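Local coordinates for protein peroxiredoxin PRX1, mitochondrial (Saccharomyces cerevisiae, PDB 5YKJ) that reduces peroxides as a mitochondrial 1-Cys thiol peroxidase whose oxidised cysteine is probably resolved through the glutathione and thioredoxin systems, at residues A[180-194]-A[201-213]. Residues are numbered along the deposited sequence; the frame is centred on the assembly and turned at random.
Sequences ADDVIIPPSVSNDEA and FNEIKPYLRFTKS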
ATOM      1  N   ALA A 180      -4.863 -16.018  12.499  1.00 19.21           N
ATOM      2  CA  ALA A 180      -5.194 -17.055  13.488  1.00 16.50           C
ATOM      3  C   ALA A 180      -4.020 -17.998  13.686  1.00 15.64           C
ATOM      4  O   ALA A 180      -4.048 -18.781  14.560  1.00 21.16           O
ATOM      5  CB  ALA A 180      -6.491 -17.842  13.253  1.00 25.78           C
ATOM      6  N   ASP A 181      -2.961 -17.868  12.892  1.00 15.82           N
ATOM      7  CA  ASP A 181      -1.792 -18.675  13.103  1.00 20.36           C
ATOM      8  C   ASP A 181      -1.021 -18.114  14.323  1.00 23.55           C
ATOM      9  O   ASP A 181      -1.174 -17.001  14.712  1.00 14.84           O
ATOM     10  CB  ASP A 181      -0.828 -18.671  11.922  1.00 16.15           C
ATOM     11  CG  ASP A 181      -1.317 -19.440  10.702  1.00 18.56           C
ATOM     12  OD1 ASP A 181      -2.297 -20.093  10.739  1.00 16.42           O
ATOM     13  OD2 ASP A 181      -0.639 -19.335   9.711  1.00 19.42           O
ATOM     14  N   ASP A 182      -0.192 -18.944  14.893  1.00 19.17           N
ATOM     15  CA  ASP A 182       0.616 -18.523  15.999  1.00 14.35           C
ATOM     16  C   ASP A 182       1.608 -17.431  15.549  1.00 14.58           C
ATOM     17  O   ASP A 182       2.063 -17.406  14.450  1.00 12.84           O
ATOM     18  CB  ASP A 182       1.407 -19.689  16.618  1.00 17.27           C
ATOM     19  CG  ASP A 182       0.524 -20.756  17.252  1.00 30.92           C
ATOM     20  OD1 ASP A 182      -0.626 -20.487  17.506  1.00 23.63           O
ATOM     21  OD2 ASP A 182       1.029 -21.861  17.420  1.00 33.96           O
ATOM     22  N   VAL A 183       1.912 -16.565  16.476  1.00 12.52           N
ATOM     23  CA  VAL A 183       2.813 -15.453  16.322  1.00 13.29           C
ATOM     24  C   VAL A 183       4.068 -15.628  17.180  1.00 13.55           C
ATOM     25  O   VAL A 183       4.165 -16.504  17.972  1.00 13.23           O
ATOM     26  CB  VAL A 183       2.129 -14.119  16.635  1.00 14.12           C
ATOM     27  CG1 VAL A 183       1.025 -13.804  15.642  1.00 16.63           C
ATOM     28  CG2 VAL A 183       1.558 -14.089  18.037  1.00 16.79           C
ATOM     29  N   ILE A 184       5.008 -14.734  16.967  1.00 12.08           N
ATOM     30  CA  ILE A 184       6.280 -14.770  17.633  1.00 12.66           C
ATOM     31  C   ILE A 184       6.511 -13.604  18.592  1.00 12.90           C
ATOM     32  O   ILE A 184       6.171 -12.526  18.302  1.00 14.02           O
ATOM     33  CB  ILE A 184       7.413 -14.830  16.600  1.00 14.69           C
ATOM     34  CG1 ILE A 184       7.361 -16.096  15.790  1.00 13.40           C
ATOM     35  CG2 ILE A 184       8.769 -14.735  17.258  1.00 15.65           C
ATOM     36  CD1 ILE A 184       7.995 -15.970  14.427  1.00 14.44           C
ATOM     37  N   ILE A 185       7.089 -13.889  19.744  1.00 11.67           N
ATOM     38  CA  ILE A 185       7.347 -12.880  20.715  1.00 11.50           C
ATOM     39  C   ILE A 185       8.642 -12.208  20.333  1.00 12.42           C
ATOM     40  O   ILE A 185       9.560 -12.835  20.100  1.00 14.42           O
ATOM     41  CB  ILE A 185       7.382 -13.499  22.142  1.00 13.66           C
ATOM     42  CG1 ILE A 185       6.061 -14.167  22.432  1.00 13.61           C
ATOM     43  CG2 ILE A 185       7.644 -12.434  23.189  1.00 14.40           C
ATOM     44  CD1 ILE A 185       6.052 -15.000  23.703  1.00 22.57           C
ATOM     45  N   PRO A 186       8.639 -10.879  20.273  1.00 14.35           N
ATOM     46  CA  PRO A 186       9.841 -10.171  19.903  1.00 18.12           C
ATOM     47  C   PRO A 186      10.950 -10.427  20.935  1.00 18.62           C
ATOM     48  O   PRO A 186      10.768 -10.540  22.075  1.00 15.88           O
ATOM     49  CB  PRO A 186       9.420  -8.690  19.915  1.00 18.94           C
ATOM     50  CG  PRO A 186       7.976  -8.684  19.804  1.00 20.67           C
ATOM     51  CD  PRO A 186       7.540  -9.940  20.521  1.00 18.31           C
ATOM     52  N   PRO A 187      12.163 -10.509  20.400  1.00 14.07           N
ATOM     53  CA  PRO A 187      13.331 -10.774  21.228  1.00 16.35           C
ATOM     54  C   PRO A 187      13.598  -9.715  22.271  1.00 25.87           C
ATOM     55  O   PRO A 187      14.221 -10.000  23.242  1.00 31.45           O
ATOM     56  CB  PRO A 187      14.482 -10.918  20.268  1.00 27.70           C
ATOM     57  CG  PRO A 187      13.978 -10.657  18.948  1.00 38.43           C
ATOM     58  CD  PRO A 187      12.498 -10.476  18.975  1.00 18.72           C
ATOM     59  N   SER A 188      13.095  -8.525  22.068  1.00 20.62           N
ATOM     60  CA  SER A 188      13.287  -7.459  23.026  1.00 28.33           C
ATOM     61  C   SER A 188      12.529  -7.809  24.299  1.00 28.55           C
ATOM     62  O   SER A 188      12.766  -7.223  25.311  1.00 26.64           O
ATOM     63  CB  SER A 188      12.839  -6.127  22.480  1.00 29.54           C
ATOM     64  OG  SER A 188      11.499  -6.178  22.160  1.00 30.01           O
ATOM     65  N   VAL A 189      11.633  -8.784  24.218  1.00 20.54           N
ATOM     66  CA  VAL A 189      10.831  -9.203  25.348  1.00 18.62           C
ATOM     67  C   VAL A 189      11.452 -10.419  26.044  1.00 23.53           C
ATOM     68  O   VAL A 189      11.540 -11.443  25.500  1.00 16.42           O
ATOM     69  CB  VAL A 189       9.384  -9.566  24.915  1.00 22.17           C
ATOM     70  CG1 VAL A 189       8.553 -10.050  26.075  1.00 19.52           C
ATOM     71  CG2 VAL A 189       8.714  -8.368  24.298  1.00 21.57           C
ATOM     72  N   SER A 190      11.814 -10.249  27.315  1.00 19.07           N
ATOM     73  CA  SER A 190      12.393 -11.324  28.102  1.00 18.62           C
ATOM     74  C   SER A 190      11.392 -12.417  28.380  1.00 20.27           C
ATOM     75  O   SER A 190      10.241 -12.221  28.270  1.00 18.49           O
ATOM     76  CB  SER A 190      12.929 -10.776  29.429  1.00 24.43           C
ATOM     77  OG  SER A 190      11.887 -10.528  30.329  1.00 24.06           O
ATOM     78  N   ASN A 191      11.885 -13.590  28.741  1.00 18.47           N
ATOM     79  CA  ASN A 191      11.002 -14.686  29.022  1.00 19.07           C
ATOM     80  C   ASN A 191      10.012 -14.343  30.161  1.00 19.26           C
ATOM     81  O   ASN A 191       8.910 -14.694  30.083  1.00 16.95           O
ATOM     82  CB  ASN A 191      11.784 -15.966  29.334  1.00 18.80           C
ATOM     83  CG  ASN A 191      12.142 -16.796  28.075  1.00 21.75           C
ATOM     84  OD1 ASN A 191      12.188 -16.304  26.964  1.00 17.20           O
ATOM     85  ND2 ASN A 191      12.467 -18.033  28.305  1.00 21.69           N
ATOM     86  N   ASP A 192      10.487 -13.669  31.197  1.00 20.01           N
ATOM     87  CA  ASP A 192       9.621 -13.282  32.285  1.00 18.02           C
ATOM     88  C   ASP A 192       8.568 -12.283  31.816  1.00 18.67           C
ATOM     89  O   ASP A 192       7.472 -12.407  32.143  1.00 19.01           O
ATOM     90  CB  ASP A 192      10.398 -12.712  33.460  1.00 22.67           C
ATOM     91  CG  ASP A 192      10.914 -13.769  34.397  1.00 48.05           C
ATOM     92  OD1 ASP A 192      10.583 -14.933  34.249  1.00 45.46           O
ATOM     93  OD2 ASP A 192      11.701 -13.373  35.246  1.00 44.62           O
ATOM     94  N   GLU A 193       8.976 -11.313  31.031  1.00 18.60           N
ATOM     95  CA  GLU A 193       8.075 -10.311  30.456  1.00 17.78           C
ATOM     96  C   GLU A 193       7.103 -11.023  29.537  1.00 19.20           C
ATOM     97  O   GLU A 193       5.969 -10.696  29.492  1.00 21.08           O
ATOM     98  CB  GLU A 193       8.849  -9.222  29.698  1.00 23.01           C
ATOM     99  CG  GLU A 193       9.498  -8.091  30.502  1.00 38.51           C
ATOM    100  CD  GLU A 193      10.483  -7.212  29.723  1.00 47.82           C
ATOM    101  OE1 GLU A 193      10.739  -6.078  30.170  1.00 62.31           O
ATOM    102  OE2 GLU A 193      11.011  -7.593  28.681  1.00 43.94           O
ATOM    103  N   ALA A 194       7.573 -12.018  28.810  1.00 16.26           N
ATOM    104  CA  ALA A 194       6.713 -12.783  27.959  1.00 15.57           C
ATOM    105  C   ALA A 194       5.654 -13.575  28.732  1.00 22.23           C
ATOM    106  O   ALA A 194       4.550 -13.734  28.271  1.00 16.12           O
ATOM    107  CB  ALA A 194       7.530 -13.697  27.051  1.00 16.96           C
ATOM    108  N   PHE A 201       4.214 -19.976  25.965  1.00 14.72           N
ATOM    109  CA  PHE A 201       4.902 -19.909  24.688  1.00 13.07           C
ATOM    110  C   PHE A 201       5.763 -21.143  24.524  1.00 14.60           C
ATOM    111  O   PHE A 201       6.126 -21.768  25.478  1.00 13.93           O
ATOM    112  CB  PHE A 201       5.728 -18.614  24.517  1.00 14.06           C
ATOM    113  CG  PHE A 201       6.756 -18.365  25.577  1.00 16.24           C
ATOM    114  CD1 PHE A 201       8.008 -18.886  25.473  1.00 17.72           C
ATOM    115  CD2 PHE A 201       6.482 -17.564  26.626  1.00 17.59           C
ATOM    116  CE1 PHE A 201       8.939 -18.657  26.424  1.00 22.43           C
ATOM    117  CE2 PHE A 201       7.410 -17.304  27.584  1.00 27.82           C
ATOM    118  CZ  PHE A 201       8.651 -17.836  27.482  1.00 27.49           C
ATOM    119  N   ASN A 202       6.045 -21.454  23.275  1.00 12.54           N
ATOM    120  CA  ASN A 202       6.865 -22.567  22.884  1.00 16.18           C
ATOM    121  C   ASN A 202       8.207 -22.036  22.429  1.00 14.73           C
ATOM    122  O   ASN A 202       8.289 -21.505  21.380  1.00 13.90           O
ATOM    123  CB  ASN A 202       6.183 -23.254  21.719  1.00 19.88           C
ATOM    124  CG  ASN A 202       6.940 -24.427  21.188  1.00 22.83           C
ATOM    125  OD1 ASN A 202       7.876 -24.889  21.764  1.00 24.71           O
ATOM    126  ND2 ASN A 202       6.519 -24.891  20.073  1.00 34.66           N
ATOM    127  N   GLU A 203       9.234 -22.254  23.239  1.00 13.10           N
ATOM    128  CA  GLU A 203      10.592 -21.815  22.983  1.00 13.11           C
ATOM    129  C   GLU A 203      11.323 -22.865  22.165  1.00 11.43           C
ATOM    130  O   GLU A 203      11.715 -23.842  22.666  1.00 13.86           O
ATOM    131  CB  GLU A 203      11.335 -21.559  24.304  1.00 10.83           C
ATOM    132  CG  GLU A 203      12.686 -20.879  24.127  1.00 13.46           C
ATOM    133  CD  GLU A 203      13.381 -20.681  25.445  1.00 22.77           C
ATOM    134  OE1 GLU A 203      14.570 -20.909  25.526  1.00 17.94           O
ATOM    135  OE2 GLU A 203      12.734 -20.245  26.331  1.00 18.10           O
ATOM    136  N   ILE A 204      11.399 -22.611  20.869  1.00 12.44           N
ATOM    137  CA  ILE A 204      12.108 -23.439  19.924  1.00  9.77           C
ATOM    138  C   ILE A 204      13.616 -23.206  20.090  1.00 10.18           C
ATOM    139  O   ILE A 204      14.375 -24.065  20.131  1.00  9.94           O
ATOM    140  CB  ILE A 204      11.632 -23.200  18.485  1.00  9.55           C
ATOM    141  CG1 ILE A 204      10.137 -23.438  18.351  1.00 17.82           C
ATOM    142  CG2 ILE A 204      12.476 -24.035  17.539  1.00 10.85           C
ATOM    143  CD1 ILE A 204       9.768 -24.844  18.683  1.00 44.68           C
ATOM    144  N   LYS A 205      13.953 -21.932  20.205  1.00  9.09           N
ATOM    145  CA  LYS A 205      15.267 -21.435  20.526  1.00  9.99           C
ATOM    146  C   LYS A 205      14.977 -20.228  21.398  1.00  9.28           C
ATOM    147  O   LYS A 205      13.928 -19.720  21.399  1.00  9.85           O
ATOM    148  CB  LYS A 205      16.157 -21.057  19.330  1.00  8.80           C
ATOM    149  CG  LYS A 205      16.579 -22.182  18.440  1.00 11.32           C
ATOM    150  CD  LYS A 205      17.642 -23.035  19.086  1.00 11.68           C
ATOM    151  CE  LYS A 205      18.008 -24.163  18.166  1.00 20.28           C
ATOM    152  NZ  LYS A 205      19.182 -24.890  18.630  1.00 26.39           N
ATOM    153  N   PRO A 206      15.985 -19.739  22.133  1.00  9.32           N
ATOM    154  CA  PRO A 206      15.720 -18.605  23.030  1.00  9.54           C
ATOM    155  C   PRO A 206      15.155 -17.382  22.318  1.00 11.54           C
ATOM    156  O   PRO A 206      14.441 -16.641  22.889  1.00 12.62           O
ATOM    157  CB  PRO A 206      17.099 -18.305  23.635  1.00 10.10           C
ATOM    158  CG  PRO A 206      17.711 -19.646  23.762  1.00 13.45           C
ATOM    159  CD  PRO A 206      17.323 -20.291  22.427  1.00 12.47           C
ATOM    160  N   TYR A 207      15.526 -17.205  21.067  1.00 11.76           N
ATOM    161  CA  TYR A 207      15.073 -16.075  20.282  1.00 12.17           C
ATOM    162  C   TYR A 207      13.810 -16.345  19.451  1.00 14.33           C
ATOM    163  O   TYR A 207      13.273 -15.453  18.876  1.00 13.16           O
ATOM    164  CB  TYR A 207      16.201 -15.582  19.352  1.00  8.87           C
ATOM    165  CG  TYR A 207      16.730 -16.639  18.421  1.00  9.98           C
ATOM    166  CD1 TYR A 207      17.755 -17.445  18.791  1.00  8.82           C
ATOM    167  CD2 TYR A 207      16.172 -16.827  17.187  1.00  8.64           C
ATOM    168  CE1 TYR A 207      18.267 -18.394  17.955  1.00  9.25           C
ATOM    169  CE2 TYR A 207      16.645 -17.792  16.359  1.00  8.59           C
ATOM    170  CZ  TYR A 207      17.688 -18.568  16.735  1.00 12.17           C
ATOM    171  OH  TYR A 207      18.156 -19.520  15.911  1.00 12.94           O
ATOM    172  N   LEU A 208      13.398 -17.605  19.421  1.00  8.41           N
ATOM    173  CA  LEU A 208      12.264 -18.006  18.649  1.00  8.46           C
ATOM    174  C   LEU A 208      11.228 -18.707  19.518  1.00 11.66           C
ATOM    175  O   LEU A 208      11.301 -19.855  19.757  1.00 10.73           O
ATOM    176  CB  LEU A 208      12.690 -18.924  17.511  1.00  9.93           C
ATOM    177  CG  LEU A 208      11.610 -19.392  16.562  1.00  9.39           C
ATOM    178  CD1 LEU A 208      10.975 -18.263  15.777  1.00 11.14           C
ATOM    179  CD2 LEU A 208      12.176 -20.408  15.594  1.00 10.67           C
ATOM    180  N   ARG A 209      10.269 -17.901  19.957  1.00 10.31           N
ATOM    181  CA  ARG A 209       9.174 -18.320  20.812  1.00 10.71           C
ATOM    182  C   ARG A 209       7.807 -18.032  20.211  1.00 14.87           C
ATOM    183  O   ARG A 209       7.476 -16.932  20.038  1.00 13.47           O
ATOM    184  CB  ARG A 209       9.289 -17.642  22.173  1.00 11.60           C
ATOM    185  CG  ARG A 209      10.650 -17.815  22.829  1.00 10.46           C
ATOM    186  CD  ARG A 209      10.944 -16.725  23.847  1.00 12.84           C
ATOM    187  NE  ARG A 209      11.057 -15.424  23.233  1.00 12.11           N
ATOM    188  CZ  ARG A 209      11.189 -14.275  23.853  1.00 21.71           C
ATOM    189  NH1 ARG A 209      11.247 -14.179  25.166  1.00 16.29           N
ATOM    190  NH2 ARG A 209      11.255 -13.173  23.148  1.00 13.92           N
ATOM    191  N   PHE A 210       7.049 -19.082  19.965  1.00 10.30           N
ATOM    192  CA  PHE A 210       5.701 -18.967  19.427  1.00 11.01           C
ATOM    193  C   PHE A 210       4.619 -18.913  20.524  1.00 14.99           C
ATOM    194  O   PHE A 210       4.696 -19.589  21.471  1.00 14.19           O
ATOM    195  CB  PHE A 210       5.371 -20.103  18.467  1.00 11.77           C
ATOM    196  CG  PHE A 210       6.132 -20.063  17.175  1.00 12.39           C
ATOM    197  CD1 PHE A 210       5.619 -19.426  16.097  1.00 18.10           C
ATOM    198  CD2 PHE A 210       7.323 -20.706  17.038  1.00 12.48           C
ATOM    199  CE1 PHE A 210       6.277 -19.403  14.917  1.00 19.36           C
ATOM    200  CE2 PHE A 210       8.016 -20.656  15.864  1.00 11.17           C
ATOM    201  CZ  PHE A 210       7.484 -20.019  14.800  1.00 13.46           C
ATOM    202  N   THR A 211       3.618 -18.099  20.290  1.00 14.34           N
ATOM    203  CA  THR A 211       2.527 -17.971  21.230  1.00 13.41           C
ATOM    204  C   THR A 211       1.273 -17.854  20.428  1.00 16.35           C
ATOM    205  O   THR A 211       1.310 -17.496  19.298  1.00 16.41           O
ATOM    206  CB  THR A 211       2.728 -16.803  22.180  1.00 19.33           C
ATOM    207  OG1 THR A 211       1.761 -16.848  23.194  1.00 20.50           O
ATOM    208  CG2 THR A 211       2.612 -15.474  21.447  1.00 14.48           C
ATOM    209  N   LYS A 212       0.161 -18.183  21.034  1.00 18.60           N
ATOM    210  CA  LYS A 212      -1.099 -18.141  20.332  1.00 22.17           C
ATOM    211  C   LYS A 212      -1.599 -16.762  20.067  1.00 22.42           C
ATOM    212  O   LYS A 212      -1.289 -15.838  20.727  1.00 25.83           O
ATOM    213  CB  LYS A 212      -2.177 -18.945  21.046  1.00 26.83           C
ATOM    214  CG  LYS A 212      -2.099 -20.446  20.902  1.00 44.16           C
ATOM    215  CD  LYS A 212      -2.761 -20.969  19.646  1.00 49.98           C
ATOM    216  CE  LYS A 212      -4.222 -20.579  19.531  1.00 60.36           C
ATOM    217  NZ  LYS A 212      -4.834 -21.117  18.303  1.00 47.70           N
ATOM    218  N   SER A 213      -2.369 -16.668  18.989  1.00 33.46           N
ATOM    219  CA  SER A 213      -2.966 -15.426  18.595  1.00 40.93           C
ATOM    220  C   SER A 213      -4.345 -15.472  19.149  1.00 41.41           C
ATOM    221  O   SER A 213      -4.705 -14.722  20.033  1.00 43.21           O
ATOM    222  CB  SER A 213      -3.128 -15.337  17.095  1.00 57.42           C
ATOM    223  OG  SER A 213      -3.145 -13.990  16.728  1.00 54.14           O
TER
HETATM  224  O   HOH W   1      -2.613 -19.196  17.009  1.00 26.60           O
HETATM  225  O   HOH W   2      -5.994 -20.008  15.799  1.00 43.33           O
HETATM  226  O   HOH W   3      10.980 -15.165  20.197  1.00 10.55           O
HETATM  227  O   HOH W   4      14.447 -16.619  25.737  1.00 19.15           O
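Arg209 reaches from strand 208-211 into the loop before helix 191-198, where NH1 and NH2 grip a single acceptor end-on: Val189 O lies 2.8 Å from Arg209 NH1 and only 1° out of the guanidinium plane. The bend at chi3 (-65°) brings the group round to that loop. Arg209 NH1 also donates to Asn191 OD1 at 2.9 Å, in the amide's carbonyl plane, while Ile185 CG2 covers one guanidinium face, offset toward its rim. A water accepts from Arg209 NE and donates to Ile185 O. Asn191 uses both ends of its amide: ND2 donates to Glu203 OE2 from the syn side, somewhat out of the carboxylate plane. The amide plane of Asn191 stands 64° from the Phe201 ring. Ala194 CB approaches that ring at CE2 (3.6 Å), and Ile185 CD1 meets Phe201 CB at 3.7 Å.

In the three-stranded antiparallel sheet of the C-terminal 1-Cys peroxiredoxin domain, ordered 183-184, 208-211, 202-205, Val183 and Thr211 exchange two hydrogen bonds. At the neighbouring non-hydrogen-bonded pair, Ile184 CG1 sits 4.0 Å from the Phe210 ring centroid, a CH-pi contact over the face. On the other face, Val183 CG2 packs against Thr211 CG2. A methionine in place of Arg209 would probably leave Val189 O and Asn191 OD1 without these donors and the loop freer to shift. Backbone bonds thus join the strands, while the guanidinium, held by neutral oxygens, fastens the sheet to the loop and helix start.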